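Adenylation domain (Streptomyces sp., PDB 5N9X) is an adenylation domain of the ANL superfamily, an AMP-binding-enzyme fold with a smaller C-terminal domain, modelled with adenosine-5'-triphosphate and threonine bound. Local coordinates at residues 185-190 / 339-344; 202-207 / 229-234; 241-246 / 271-276; 252-257 / 279-284. One frame throughout, in Å; residues are numbered along the deposited sequence.

Contact 1 of 4, residues 185-190 / 339-344; sequences TALFEA and RPLPGF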
loop_
_atom_site.group_PDB
_atom_site.type_symbol
_atom_site.label_atom_id
_atom_site.label_comp_id
_atom_site.label_asym_id
_atom_site.label_seq_id
_atom_site.Cartn_x
_atom_site.Cartn_y
_atom_site.Cartn_z
ATOM N N THR A 185 15.275 -5.582 0.740
ATOM C CA THR A 185 16.408 -5.208 1.575
ATOM C C THR A 185 16.956 -3.847 1.119
ATOM O O THR A 185 17.354 -3.043 1.963
ATOM C CB THR A 185 17.525 -6.332 1.638
ATOM O OG1 THR A 185 18.026 -6.658 0.335
ATOM C CG2 THR A 185 16.977 -7.594 2.309
ATOM N N ALA A 186 16.921 -3.543 -0.177
ATOM C CA ALA A 186 17.289 -2.188 -0.612
ATOM C C ALA A 186 16.348 -1.116 -0.035
ATOM O O ALA A 186 16.792 -0.013 0.258
ATOM C CB ALA A 186 17.321 -2.087 -2.144
ATOM N N LEU A 187 15.067 -1.433 0.131
ATOM C CA LEU A 187 14.122 -0.497 0.752
ATOM C C LEU A 187 14.598 -0.044 2.153
ATOM O O LEU A 187 14.759 1.152 2.422
ATOM C CB LEU A 187 12.717 -1.124 0.845
ATOM C CG LEU A 187 11.714 -0.287 1.669
ATOM C CD1 LEU A 187 11.479 1.076 1.036
ATOM C CD2 LEU A 187 10.404 -0.989 1.907
ATOM N N PHE A 188 14.850 -1.011 3.029
ATOM C CA PHE A 188 15.245 -0.702 4.406
ATOM C C PHE A 188 16.622 -0.093 4.489
ATOM O O PHE A 188 16.848 0.752 5.343
ATOM C CB PHE A 188 15.126 -1.952 5.300
ATOM C CG PHE A 188 13.699 -2.298 5.615
ATOM C CD1 PHE A 188 13.048 -1.706 6.699
ATOM C CD2 PHE A 188 12.970 -3.143 4.768
ATOM C CE1 PHE A 188 11.720 -1.996 6.963
ATOM C CE2 PHE A 188 11.643 -3.430 5.024
ATOM C CZ PHE A 188 11.014 -2.852 6.118
ATOM N N GLU A 189 17.539 -0.469 3.603
ATOM C CA GLU A 189 18.788 0.293 3.559
ATOM C C GLU A 189 18.550 1.765 3.143
ATOM O O GLU A 189 19.094 2.670 3.763
ATOM C CB GLU A 189 19.828 -0.370 2.650
ATOM C CG GLU A 189 21.283 -0.057 3.063
ATOM C CD GLU A 189 21.677 -0.652 4.438
ATOM O OE1 GLU A 189 21.478 -1.871 4.642
ATOM O OE2 GLU A 189 22.185 0.104 5.315
ATOM N N ALA A 190 17.718 2.012 2.136
ATOM C CA ALA A 190 17.455 3.391 1.713
ATOM C C ALA A 190 16.897 4.259 2.860
ATOM O O ALA A 190 17.122 5.478 2.902
ATOM C CB ALA A 190 16.493 3.409 0.534
ATOM N N ARG A 339 11.790 13.964 -1.694
ATOM C CA ARG A 339 12.843 13.423 -2.569
ATOM C C ARG A 339 12.826 11.906 -2.690
ATOM O O ARG A 339 12.458 11.226 -1.753
ATOM C CB ARG A 339 14.225 13.851 -2.070
ATOM C CG ARG A 339 15.140 14.383 -3.164
ATOM C CD ARG A 339 16.239 15.263 -2.600
ATOM N NE ARG A 339 15.928 16.671 -2.820
ATOM C CZ ARG A 339 15.691 17.539 -1.839
ATOM N NH1 ARG A 339 15.743 17.140 -0.572
ATOM N NH2 ARG A 339 15.405 18.807 -2.120
ATOM N N PRO A 340 13.240 11.376 -3.844
ATOM C CA PRO A 340 13.422 9.929 -3.993
ATOM C C PRO A 340 14.290 9.323 -2.886
ATOM O O PRO A 340 15.222 9.983 -2.441
ATOM C CB PRO A 340 14.109 9.815 -5.354
ATOM C CG PRO A 340 13.511 10.957 -6.142
ATOM C CD PRO A 340 13.373 12.084 -5.135
ATOM N N LEU A 341 13.985 8.111 -2.432
ATOM C CA LEU A 341 14.890 7.416 -1.501
ATOM C C LEU A 341 16.285 7.276 -2.088
ATOM O O LEU A 341 16.433 7.162 -3.303
ATOM C CB LEU A 341 14.339 6.040 -1.113
ATOM C CG LEU A 341 12.937 6.132 -0.512
ATOM C CD1 LEU A 341 12.252 4.763 -0.338
ATOM C CD2 LEU A 341 13.004 6.893 0.826
ATOM N N PRO A 342 17.316 7.326 -1.217
ATOM C CA PRO A 342 18.730 7.211 -1.603
ATOM C C PRO A 342 19.015 6.233 -2.745
ATOM O O PRO A 342 19.808 6.563 -3.627
ATOM C CB PRO A 342 19.402 6.755 -0.301
ATOM C CG PRO A 342 18.637 7.505 0.738
ATOM C CD PRO A 342 17.195 7.672 0.210
ATOM N N GLY A 343 18.395 5.070 -2.782
ATOM C CA GLY A 343 18.736 4.177 -3.896
ATOM C C GLY A 343 18.388 4.654 -5.315
ATOM O O GLY A 343 18.985 4.214 -6.300
ATOM N N PHE A 344 17.407 5.546 -5.412
ATOM C CA PHE A 344 16.812 5.942 -6.686
ATOM C C PHE A 344 17.509 7.025 -7.475
ATOM O O PHE A 344 17.967 8.030 -6.923
ATOM C CB PHE A 344 15.381 6.430 -6.457
ATOM C CG PHE A 344 14.468 5.371 -5.978
ATOM C CD1 PHE A 344 13.859 4.523 -6.894
ATOM C CD2 PHE A 344 14.193 5.221 -4.617
ATOM C CE1 PHE A 344 13.001 3.529 -6.467
ATOM C CE2 PHE A 344 13.335 4.226 -4.184
ATOM C CZ PHE A 344 12.738 3.381 -5.109
#

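Contact 2 of 4, residues 202-207 / 229-234; sequences RWLLFH and VVLPYW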
loop_
_atom_site.group_PDB
_atom_site.type_symbol
_atom_site.label_atom_id
_atom_site.label_comp_id
_atom_site.label_asym_id
_atom_site.label_seq_id
_atom_site.Cartn_x
_atom_site.Cartn_y
_atom_site.Cartn_z
ATOM N N ARG A 202 7.227 -0.377 18.512
ATOM C CA ARG A 202 6.087 -1.227 18.259
ATOM C C ARG A 202 5.452 -0.797 16.944
ATOM O O ARG A 202 5.022 0.357 16.807
ATOM C CB ARG A 202 5.061 -1.149 19.379
ATOM C CG ARG A 202 5.312 -2.062 20.564
ATOM C CD ARG A 202 5.742 -1.243 21.756
ATOM N NE ARG A 202 5.713 -2.020 22.984
ATOM C CZ ARG A 202 5.790 -1.488 24.201
ATOM N NH1 ARG A 202 5.903 -0.173 24.348
ATOM N NH2 ARG A 202 5.752 -2.272 25.273
ATOM N N TRP A 203 5.396 -1.722 15.988
ATOM C CA TRP A 203 4.799 -1.457 14.690
ATOM C C TRP A 203 3.391 -2.054 14.682
ATOM O O TRP A 203 3.157 -3.122 15.248
ATOM C CB TRP A 203 5.646 -2.056 13.572
ATOM C CG TRP A 203 6.957 -1.349 13.318
ATOM C CD1 TRP A 203 8.016 -1.244 14.176
ATOM C CD2 TRP A 203 7.358 -0.700 12.111
ATOM N NE1 TRP A 203 9.034 -0.559 13.585
ATOM C CE2 TRP A 203 8.661 -0.202 12.320
ATOM C CE3 TRP A 203 6.740 -0.486 10.878
ATOM C CZ2 TRP A 203 9.362 0.506 11.335
ATOM C CZ3 TRP A 203 7.428 0.196 9.907
ATOM C CH2 TRP A 203 8.734 0.691 10.139
ATOM N N LEU A 204 2.447 -1.362 14.058
ATOM C CA LEU A 204 1.099 -1.890 13.971
ATOM C C LEU A 204 0.942 -2.576 12.629
ATOM O O LEU A 204 1.249 -1.974 11.616
ATOM C CB LEU A 204 0.068 -0.764 14.146
ATOM C CG LEU A 204 -1.411 -1.161 14.167
ATOM C CD1 LEU A 204 -1.669 -2.081 15.352
ATOM C CD2 LEU A 204 -2.307 0.068 14.230
ATOM N N LEU A 205 0.504 -3.831 12.595
ATOM C CA LEU A 205 0.133 -4.431 11.312
ATOM C C LEU A 205 -1.334 -4.054 11.006
ATOM O O LEU A 205 -2.281 -4.780 11.327
ATOM C CB LEU A 205 0.351 -5.950 11.305
ATOM C CG LEU A 205 -0.056 -6.651 9.995
ATOM C CD1 LEU A 205 0.975 -6.380 8.946
ATOM C CD2 LEU A 205 -0.176 -8.164 10.180
ATOM N N PHE A 206 -1.502 -2.878 10.413
ATOM C CA PHE A 206 -2.818 -2.378 10.082
ATOM C C PHE A 206 -3.332 -2.905 8.724
ATOM O O PHE A 206 -4.539 -3.011 8.514
ATOM C CB PHE A 206 -2.796 -0.837 10.112
ATOM C CG PHE A 206 -4.140 -0.198 9.889
ATOM C CD1 PHE A 206 -4.608 0.040 8.600
ATOM C CD2 PHE A 206 -4.955 0.134 10.960
ATOM C CE1 PHE A 206 -5.849 0.620 8.389
ATOM C CE2 PHE A 206 -6.203 0.715 10.754
ATOM C CZ PHE A 206 -6.644 0.957 9.469
ATOM N N HIS A 207 -2.424 -3.260 7.822
ATOM C CA HIS A 207 -2.816 -3.505 6.432
ATOM C C HIS A 207 -2.840 -4.979 5.989
ATOM O O HIS A 207 -2.161 -5.829 6.557
ATOM C CB HIS A 207 -1.899 -2.706 5.487
ATOM C CG HIS A 207 -2.038 -1.223 5.621
ATOM N ND1 HIS A 207 -1.256 -0.466 6.472
ATOM C CD2 HIS A 207 -2.888 -0.358 5.029
ATOM C CE1 HIS A 207 -1.605 0.803 6.373
ATOM N NE2 HIS A 207 -2.589 0.898 5.500
ATOM N N VAL A 229 2.646 -5.572 16.408
ATOM C CA VAL A 229 1.318 -5.703 16.982
ATOM C C VAL A 229 0.277 -6.051 15.898
ATOM O O VAL A 229 0.018 -5.249 15.006
ATOM C CB VAL A 229 0.934 -4.416 17.707
ATOM C CG1 VAL A 229 -0.420 -4.559 18.371
ATOM C CG2 VAL A 229 2.008 -4.072 18.726
ATOM N N VAL A 230 -0.305 -7.244 15.965
ATOM C CA VAL A 230 -1.216 -7.681 14.904
ATOM C C VAL A 230 -2.619 -7.190 15.195
ATOM O O VAL A 230 -3.149 -7.476 16.261
ATOM C CB VAL A 230 -1.245 -9.216 14.747
ATOM C CG1 VAL A 230 -2.326 -9.643 13.734
ATOM C CG2 VAL A 230 0.115 -9.731 14.329
ATOM N N LEU A 231 -3.212 -6.425 14.284
ATOM C CA LEU A 231 -4.600 -6.025 14.471
ATOM C C LEU A 231 -5.461 -7.231 14.082
ATOM O O LEU A 231 -5.604 -7.541 12.899
ATOM C CB LEU A 231 -4.929 -4.766 13.653
ATOM C CG LEU A 231 -6.021 -3.837 14.190
ATOM C CD1 LEU A 231 -5.824 -3.647 15.687
ATOM C CD2 LEU A 231 -6.028 -2.478 13.468
ATOM N N PRO A 232 -6.000 -7.953 15.082
ATOM C CA PRO A 232 -6.703 -9.196 14.727
ATOM C C PRO A 232 -7.941 -8.894 13.886
ATOM O O PRO A 232 -8.468 -7.791 13.956
ATOM C CB PRO A 232 -7.070 -9.799 16.087
ATOM C CG PRO A 232 -7.157 -8.608 17.001
ATOM C CD PRO A 232 -6.143 -7.617 16.510
ATOM N N TYR A 233 -8.396 -9.846 13.087
ATOM C CA TYR A 233 -9.376 -9.530 12.053
ATOM C C TYR A 233 -10.837 -9.491 12.572
ATOM O O TYR A 233 -11.424 -10.515 12.942
ATOM C CB TYR A 233 -9.197 -10.520 10.900
ATOM C CG TYR A 233 -10.189 -10.381 9.779
ATOM C CD1 TYR A 233 -10.112 -9.322 8.879
ATOM C CD2 TYR A 233 -11.175 -11.340 9.585
ATOM C CE1 TYR A 233 -11.024 -9.203 7.839
ATOM C CE2 TYR A 233 -12.084 -11.237 8.557
ATOM C CZ TYR A 233 -12.009 -10.171 7.684
ATOM O OH TYR A 233 -12.925 -10.080 6.656
ATOM N N TRP A 234 -11.399 -8.278 12.580
ATOM C CA TRP A 234 -12.681 -7.944 13.219
ATOM C C TRP A 234 -13.237 -6.714 12.477
ATOM O O TRP A 234 -12.713 -5.605 12.618
ATOM C CB TRP A 234 -12.467 -7.686 14.732
ATOM C CG TRP A 234 -13.595 -7.035 15.541
ATOM C CD1 TRP A 234 -14.944 -7.129 15.324
ATOM C CD2 TRP A 234 -13.439 -6.186 16.696
ATOM N NE1 TRP A 234 -15.631 -6.395 16.268
ATOM C CE2 TRP A 234 -14.730 -5.805 17.119
ATOM C CE3 TRP A 234 -12.329 -5.713 17.413
ATOM C CZ2 TRP A 234 -14.940 -4.967 18.228
ATOM C CZ3 TRP A 234 -12.542 -4.883 18.511
ATOM C CH2 TRP A 234 -13.837 -4.522 18.906
#

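Contact 3 of 4, residues 241-246 / 271-276; sequences ETARVV and EGIDLP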
loop_
_atom_site.group_PDB
_atom_site.type_symbol
_atom_site.label_atom_id
_atom_site.label_comp_id
_atom_site.label_asym_id
_atom_site.label_seq_id
_atom_site.Cartn_x
_atom_site.Cartn_y
_atom_site.Cartn_z
ATOM N N GLU A 241 -12.051 2.131 18.310
ATOM C CA GLU A 241 -11.392 0.959 18.886
ATOM C C GLU A 241 -9.949 0.848 18.400
ATOM O O GLU A 241 -9.049 0.447 19.132
ATOM C CB GLU A 241 -12.173 -0.312 18.539
ATOM C CG GLU A 241 -13.217 -0.703 19.581
ATOM C CD GLU A 241 -14.546 -1.113 18.966
ATOM O OE1 GLU A 241 -14.608 -1.323 17.735
ATOM O OE2 GLU A 241 -15.531 -1.239 19.722
ATOM N N THR A 242 -9.749 1.200 17.141
ATOM C CA THR A 242 -8.441 1.189 16.528
ATOM C C THR A 242 -7.555 2.184 17.256
ATOM O O THR A 242 -6.447 1.861 17.703
ATOM C CB THR A 242 -8.549 1.544 15.033
ATOM O OG1 THR A 242 -9.336 0.546 14.377
ATOM C CG2 THR A 242 -7.173 1.670 14.384
ATOM N N ALA A 243 -8.058 3.403 17.375
ATOM C CA ALA A 243 -7.385 4.410 18.180
ATOM C C ALA A 243 -7.035 3.869 19.579
ATOM O O ALA A 243 -5.930 4.072 20.062
ATOM C CB ALA A 243 -8.248 5.664 18.284
ATOM N N ARG A 244 -7.954 3.155 20.213
ATOM C CA ARG A 244 -7.741 2.762 21.597
ATOM C C ARG A 244 -6.636 1.714 21.713
ATOM O O ARG A 244 -5.787 1.788 22.600
ATOM C CB ARG A 244 -9.062 2.292 22.214
ATOM C CG ARG A 244 -9.774 3.431 22.937
ATOM C CD ARG A 244 -11.262 3.592 22.589
ATOM N NE ARG A 244 -12.143 2.666 23.288
ATOM C CZ ARG A 244 -13.451 2.849 23.462
ATOM N NH1 ARG A 244 -14.056 3.940 23.011
ATOM N NH2 ARG A 244 -14.161 1.936 24.105
ATOM N N VAL A 245 -6.610 0.777 20.779
ATOM C CA VAL A 245 -5.523 -0.189 20.705
ATOM C C VAL A 245 -4.178 0.499 20.464
ATOM O O VAL A 245 -3.154 0.141 21.063
ATOM C CB VAL A 245 -5.782 -1.218 19.593
ATOM C CG1 VAL A 245 -4.524 -2.043 19.314
ATOM C CG2 VAL A 245 -6.962 -2.100 19.964
ATOM N N VAL A 246 -4.184 1.507 19.598
ATOM C CA VAL A 246 -2.949 2.213 19.269
ATOM C C VAL A 246 -2.302 2.849 20.513
ATOM O O VAL A 246 -1.082 2.778 20.701
ATOM C CB VAL A 246 -3.194 3.288 18.200
ATOM C CG1 VAL A 246 -2.076 4.327 18.180
ATOM C CG2 VAL A 246 -3.389 2.627 16.836
ATOM N N GLU A 271 -12.816 11.306 21.230
ATOM C CA GLU A 271 -12.649 10.709 22.548
ATOM C C GLU A 271 -11.510 11.397 23.349
ATOM O O GLU A 271 -11.355 11.179 24.543
ATOM C CB GLU A 271 -12.406 9.198 22.395
ATOM C CG GLU A 271 -12.278 8.438 23.719
ATOM C CD GLU A 271 -12.721 6.988 23.621
ATOM O OE1 GLU A 271 -13.843 6.747 23.116
ATOM O OE2 GLU A 271 -11.945 6.105 24.063
ATOM N N GLY A 272 -10.724 12.240 22.691
ATOM C CA GLY A 272 -9.648 12.939 23.379
ATOM C C GLY A 272 -8.509 12.015 23.759
ATOM O O GLY A 272 -7.908 12.115 24.835
ATOM N N ILE A 273 -8.197 11.100 22.865
ATOM C CA ILE A 273 -7.156 10.150 23.176
ATOM C C ILE A 273 -5.763 10.793 23.078
ATOM O O ILE A 273 -5.505 11.642 22.212
ATOM C CB ILE A 273 -7.261 8.931 22.269
ATOM C CG1 ILE A 273 -8.622 8.257 22.473
ATOM C CG2 ILE A 273 -6.125 7.969 22.550
ATOM C CD1 ILE A 273 -8.942 7.167 21.430
ATOM N N ASP A 274 -4.872 10.424 23.987
ATOM C CA ASP A 274 -3.501 10.891 23.865
ATOM C C ASP A 274 -2.633 9.735 23.381
ATOM O O ASP A 274 -2.889 8.574 23.710
ATOM C CB ASP A 274 -2.994 11.463 25.196
ATOM C CG ASP A 274 -1.720 12.290 25.025
ATOM O OD1 ASP A 274 -1.644 13.106 24.064
ATOM O OD2 ASP A 274 -0.793 12.127 25.855
ATOM N N LEU A 275 -1.627 10.041 22.573
ATOM C CA LEU A 275 -0.732 8.994 22.094
ATOM C C LEU A 275 0.741 9.326 22.322
ATOM O O LEU A 275 1.506 9.459 21.374
ATOM C CB LEU A 275 -0.995 8.716 20.613
ATOM C CG LEU A 275 -2.449 8.361 20.275
ATOM C CD1 LEU A 275 -2.789 8.581 18.798
ATOM C CD2 LEU A 275 -2.769 6.960 20.709
ATOM N N PRO A 276 1.156 9.446 23.591
ATOM C CA PRO A 276 2.512 9.951 23.868
ATOM C C PRO A 276 3.647 9.056 23.339
ATOM O O PRO A 276 4.773 9.527 23.154
ATOM C CB PRO A 276 2.549 10.006 25.395
ATOM C CG PRO A 276 1.591 8.934 25.822
ATOM C CD PRO A 276 0.464 9.029 24.827
#

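Contact 4 of 4, residues 252-257 / 279-284; sequences TVLNQT and RYVVFG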
loop_
_atom_site.group_PDB
_atom_site.type_symbol
_atom_site.label_atom_id
_atom_site.label_comp_id
_atom_site.label_asym_id
_atom_site.label_seq_id
_atom_site.Cartn_x
_atom_site.Cartn_y
_atom_site.Cartn_z
ATOM N N THR A 252 4.555 2.866 18.393
ATOM C CA THR A 252 5.478 3.965 18.125
ATOM C C THR A 252 5.566 4.290 16.614
ATOM O O THR A 252 5.953 5.396 16.230
ATOM C CB THR A 252 6.896 3.646 18.672
ATOM O OG1 THR A 252 7.429 2.509 17.992
ATOM C CG2 THR A 252 6.846 3.337 20.170
ATOM N N VAL A 253 5.229 3.322 15.766
ATOM C CA VAL A 253 5.304 3.519 14.320
ATOM C C VAL A 253 3.979 3.149 13.664
ATOM O O VAL A 253 3.668 1.970 13.483
ATOM C CB VAL A 253 6.447 2.694 13.673
ATOM C CG1 VAL A 253 6.483 2.933 12.163
ATOM C CG2 VAL A 253 7.801 3.056 14.310
ATOM N N LEU A 254 3.187 4.158 13.326
ATOM C CA LEU A 254 1.885 3.907 12.730
ATOM C C LEU A 254 1.911 4.241 11.226
ATOM O O LEU A 254 2.348 5.331 10.823
ATOM C CB LEU A 254 0.793 4.699 13.477
ATOM C CG LEU A 254 -0.593 4.709 12.808
ATOM C CD1 LEU A 254 -1.199 3.337 12.796
ATOM C CD2 LEU A 254 -1.516 5.640 13.544
ATOM N N ASN A 255 1.472 3.278 10.412
ATOM C CA ASN A 255 1.297 3.441 8.954
ATOM C C ASN A 255 -0.169 3.537 8.544
ATOM O O ASN A 255 -0.980 2.696 8.894
ATOM C CB ASN A 255 1.953 2.280 8.196
ATOM C CG ASN A 255 3.460 2.316 8.269
ATOM O OD1 ASN A 255 4.106 3.006 7.478
ATOM N ND2 ASN A 255 4.031 1.573 9.210
ATOM N N GLN A 256 -0.499 4.560 7.775
ATOM C CA GLN A 256 -1.889 4.849 7.428
ATOM C C GLN A 256 -1.991 5.347 5.995
ATOM O O GLN A 256 -1.119 6.046 5.508
ATOM C CB GLN A 256 -2.474 5.903 8.381
ATOM C CG GLN A 256 -2.745 5.474 9.818
ATOM C CD GLN A 256 -4.040 4.694 9.960
ATOM O OE1 GLN A 256 -5.096 5.269 10.239
ATOM N NE2 GLN A 256 -3.969 3.378 9.766
ATOM N N THR A 257 -3.066 5.003 5.307
ATOM C CA THR A 257 -3.405 5.784 4.137
ATOM C C THR A 257 -4.005 7.088 4.633
ATOM O O THR A 257 -4.431 7.171 5.774
ATOM C CB THR A 257 -4.362 5.066 3.229
ATOM O OG1 THR A 257 -5.563 4.834 3.952
ATOM C CG2 THR A 257 -3.746 3.750 2.770
ATOM N N ARG A 279 5.901 7.752 17.698
ATOM C CA ARG A 279 7.099 8.431 17.207
ATOM C C ARG A 279 6.945 8.801 15.747
ATOM O O ARG A 279 7.373 9.867 15.337
ATOM C CB ARG A 279 8.364 7.568 17.397
ATOM C CG ARG A 279 8.630 7.112 18.809
ATOM C CD ARG A 279 9.740 6.068 18.843
ATOM N NE ARG A 279 11.032 6.644 18.489
ATOM C CZ ARG A 279 11.765 6.287 17.432
ATOM N NH1 ARG A 279 11.328 5.347 16.588
ATOM N NH2 ARG A 279 12.932 6.886 17.201
ATOM N N TYR A 280 6.329 7.920 14.966
ATOM C CA TYR A 280 6.134 8.181 13.535
ATOM C C TYR A 280 4.745 7.827 13.058
ATOM O O TYR A 280 4.220 6.768 13.376
ATOM C CB TYR A 280 7.126 7.387 12.679
ATOM C CG TYR A 280 8.578 7.760 12.784
ATOM C CD1 TYR A 280 9.088 8.843 12.080
ATOM C CD2 TYR A 280 9.452 6.989 13.541
ATOM C CE1 TYR A 280 10.443 9.178 12.150
ATOM C CE2 TYR A 280 10.795 7.290 13.620
ATOM C CZ TYR A 280 11.296 8.392 12.927
ATOM O OH TYR A 280 12.643 8.694 13.011
ATOM N N VAL A 281 4.157 8.701 12.270
ATOM C CA VAL A 281 3.030 8.294 11.455
ATOM C C VAL A 281 3.466 8.439 10.002
ATOM O O VAL A 281 3.873 9.496 9.589
ATOM C CB VAL A 281 1.773 9.106 11.734
ATOM C CG1 VAL A 281 0.549 8.374 11.204
ATOM C CG2 VAL A 281 1.630 9.327 13.226
ATOM N N VAL A 282 3.399 7.350 9.252
ATOM C CA VAL A 282 3.855 7.326 7.877
ATOM C C VAL A 282 2.638 7.196 7.016
ATOM O O VAL A 282 1.813 6.337 7.268
ATOM C CB VAL A 282 4.845 6.149 7.603
ATOM C CG1 VAL A 282 5.054 5.943 6.116
ATOM C CG2 VAL A 282 6.166 6.386 8.286
ATOM N N PHE A 283 2.517 8.059 6.013
ATOM C CA PHE A 283 1.400 8.005 5.086
ATOM C C PHE A 283 1.860 7.383 3.796
ATOM O O PHE A 283 2.982 7.654 3.340
ATOM C CB PHE A 283 0.847 9.408 4.799
ATOM C CG PHE A 283 0.431 10.157 6.026
ATOM C CD1 PHE A 283 1.374 10.828 6.798
ATOM C CD2 PHE A 283 -0.898 10.199 6.411
ATOM C CE1 PHE A 283 1.000 11.535 7.935
ATOM C CE2 PHE A 283 -1.286 10.916 7.552
ATOM C CZ PHE A 283 -0.338 11.583 8.312
ATOM N N GLY A 284 0.995 6.592 3.176
ATOM C CA GLY A 284 1.274 6.125 1.836
ATOM C C GLY A 284 0.048 5.778 1.029
ATOM O O GLY A 284 -1.004 5.476 1.574
#

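Contact 1 of 4, residues 185-190 / 339-344
The tight part of this contact is a methyl group pressed against a turn. On helix 181-191, Ala190 directs CB at the 339-344 segment just where strand 336-340 gives way to a type I beta turn from Leu341 to Phe344. That CB lies 3.8 Å from Leu341 CB, and it also comes within 4.2 Å of Gly343 N, so it rests on the turn with two of its residues around it. One helical turn back, Leu187 starts out facing away, but with CG anti to the backbone N (chi1 172°) its CD1 swings round to meet Leu341 CD1 at 4.0 Å, the two leucines crossing obliquely. Leu341 therefore serves both helix residues, and Gln370 from a loop packs on all three side chains. The turn itself is closed by Phe344 N bonding to Leu341 O at 2.8 Å. The looser side belongs to Pro342, which is solvent-exposed: the CG edge of its ring touches Ala190 O at 3.3 Å. No hydrogen bond joins the two segments; they hold by van der Waals packing, mostly between apolar side chains, with the proline ring against one backbone carbonyl. Just past the strand, the Leu341 backbone still hydrogen-bonds to Ala320. Helix 181-191 thus packs on the turn leaving an antiparallel strand of the mixed sheet, bringing together parts 148 residues apart within the AMP-binding enzyme fold.

Contact 2 of 4, residues 202-207 / 229-234
Within these segments only two parallel bridges form, Leu204 with Val229 and Leu205 with Val230, before the 202-207 chain bends away through an inverse gamma turn centred on Leu205. Val229 uses both its N and its O on the neighbouring strand. Its N donates to Trp203 O at 2.8 Å, nearly along the C=O axis, and its O takes Leu205 N, also at 2.8 Å, in the carbonyl plane and almost straight (171° at the hydrogen). The backbone of Trp203 is also bonded to Glu227, earlier on the same strand. Where a next rung might be expected, Leu231 N stands 3.5 Å from Leu205 O without a hydrogen bond, and side chains take over. Leu231 and Phe206 lie alongside each other, pointing the same way, and Leu231 CD2 reaches the ring at Phe206 CD2, 3.8 Å off and oblique to it. On the sheet face of Leu204 and Val229, the leucine has CG anti to the backbone N (chi1 -176°), which carries CD1 across to Val229 CG1 at 4.1 Å; Val246 of helix 239-248 covers the same leucine. The opposite face carries Leu205 and Val230, whose CD2 and CG1 come within 4.4 Å, and there Leu205 is buried against Ser214, Glu217 and Ile218 of helix 213-222. Strand 202-205, that helix and strand 227-230 thus form a beta-alpha-beta crossover, the unit that joins parallel neighbouring strands in alpha/beta folds.

Contact 3 of 4, residues 241-246 / 271-276
Ile273 CD1 and Ala243 CB meet at 3.6 Å, the closest apolar touch between helix 239-248 and the loop that follows helix 258-271. The isoleucine reaches there with CG1 anti to the carbonyl carbon (chi1 -60°) and its chain extended to CD1, which also touches Arg244 CG, the two side chains crossing at about a right angle. Farther along, Leu275 repeats the move: CD2 comes to 3.7 Å from Val246 CG1, the side chains again crossing nearly square. Alternate residues of an extended segment thus lean on one flank of the helix. At the outer edge Arg244 and Glu271 form a salt bridge, NH1 to OE1 at 2.8 Å, although the hydrogen bond within it is weak, with an angle at the hydrogen of only 118°. The arginine chain is bent at chi2 and chi3, and the guanidinium and carboxylate planes stand 42° apart, so the charges attract without a flat two-pronged fit. The loop belongs to a beta-alpha-beta unit of the alpha/beta fold, strand 253-256, helix 258-271, strand 280-284, and packs on helix 239-248 from the last connection. Gly272 is the first residue out of the helix, with positive phi, and the chain then runs on to Ile273. Behind them, Leu264 and Val268 of helix 258-271 close over Ala243, and Trp296 of helix 290-300 packs on Leu275. Asp274, exposed, is held by a salt bridge from its OD1 to Arg299 NH2.

Contact 4 of 4, residues 252-257 / 279-284
Thr252 O is gripped by two backbone N-H groups of the 279-284 segment, from Arg279 just before the strand and Tyr280 at its first residue. Arg279 N reaches it at 2.8 Å, in the carbonyl plane and on a lone pair, while Tyr280 N comes in at the same length nearly along the C=O axis. From there strands 253-256 and 280-284 run parallel, their axes 4.7 Å apart at closest approach, and the ladder alternates: Leu254 N to Tyr280 O, Val282 N to Leu254 O, Gln256 N to Val282 O, and last Gly284 N to Gln256 O, slightly longer at 3.2 Å. Leu254 and Val281 lie side by side, CD2 to CG1 at 4.1 Å; on the other face Asn255 OD1 sits 3.2 Å from Val282 CB, the two side chains pointing the same way, and a weak hydrogen bond from Trp216 NE1 also reaches that oxygen. Val253 CG2 comes up to the edge of the Tyr280 ring. At the start Arg279 lies alongside Thr252, CD to CB at 3.7 Å, its guanidinium tied to Asp201 and Ser196, with Asp201 also holding Thr252 OG1. Thr257 OG1 caps the following helix at Ala260 N. The N-H and C=O groups that face each other between the strands are thus paired within the buried interior; this probably steadies Gly284, which touches the bound threonine.

Contacts 2 and 4 are both parallel strand pairings held by backbone hydrogen bonds. Contact 4 is the most central, almost wholly buried, with the longer ladder and nearer the bound ligands; contact 2 likewise has no exposed touching residue. Two probable bonds, Arg202 N to Thr252 OG1 and Arg202 O to Val253 N, link these strand pairs side by side. Contacts 1 and 3 combine buried side chains with an exposed one, Pro342 and Glu271. Contact 3 lies outermost, its centre about 23 Å from the centre of the chain, on a helix packed against those strands; only it has a salt bridge between its segments, and its Thr242 touches Phe206 of contact 2. Contact 1, mostly apolar, without hydrogen bonds or charges, reaches the same sheet as contact 4.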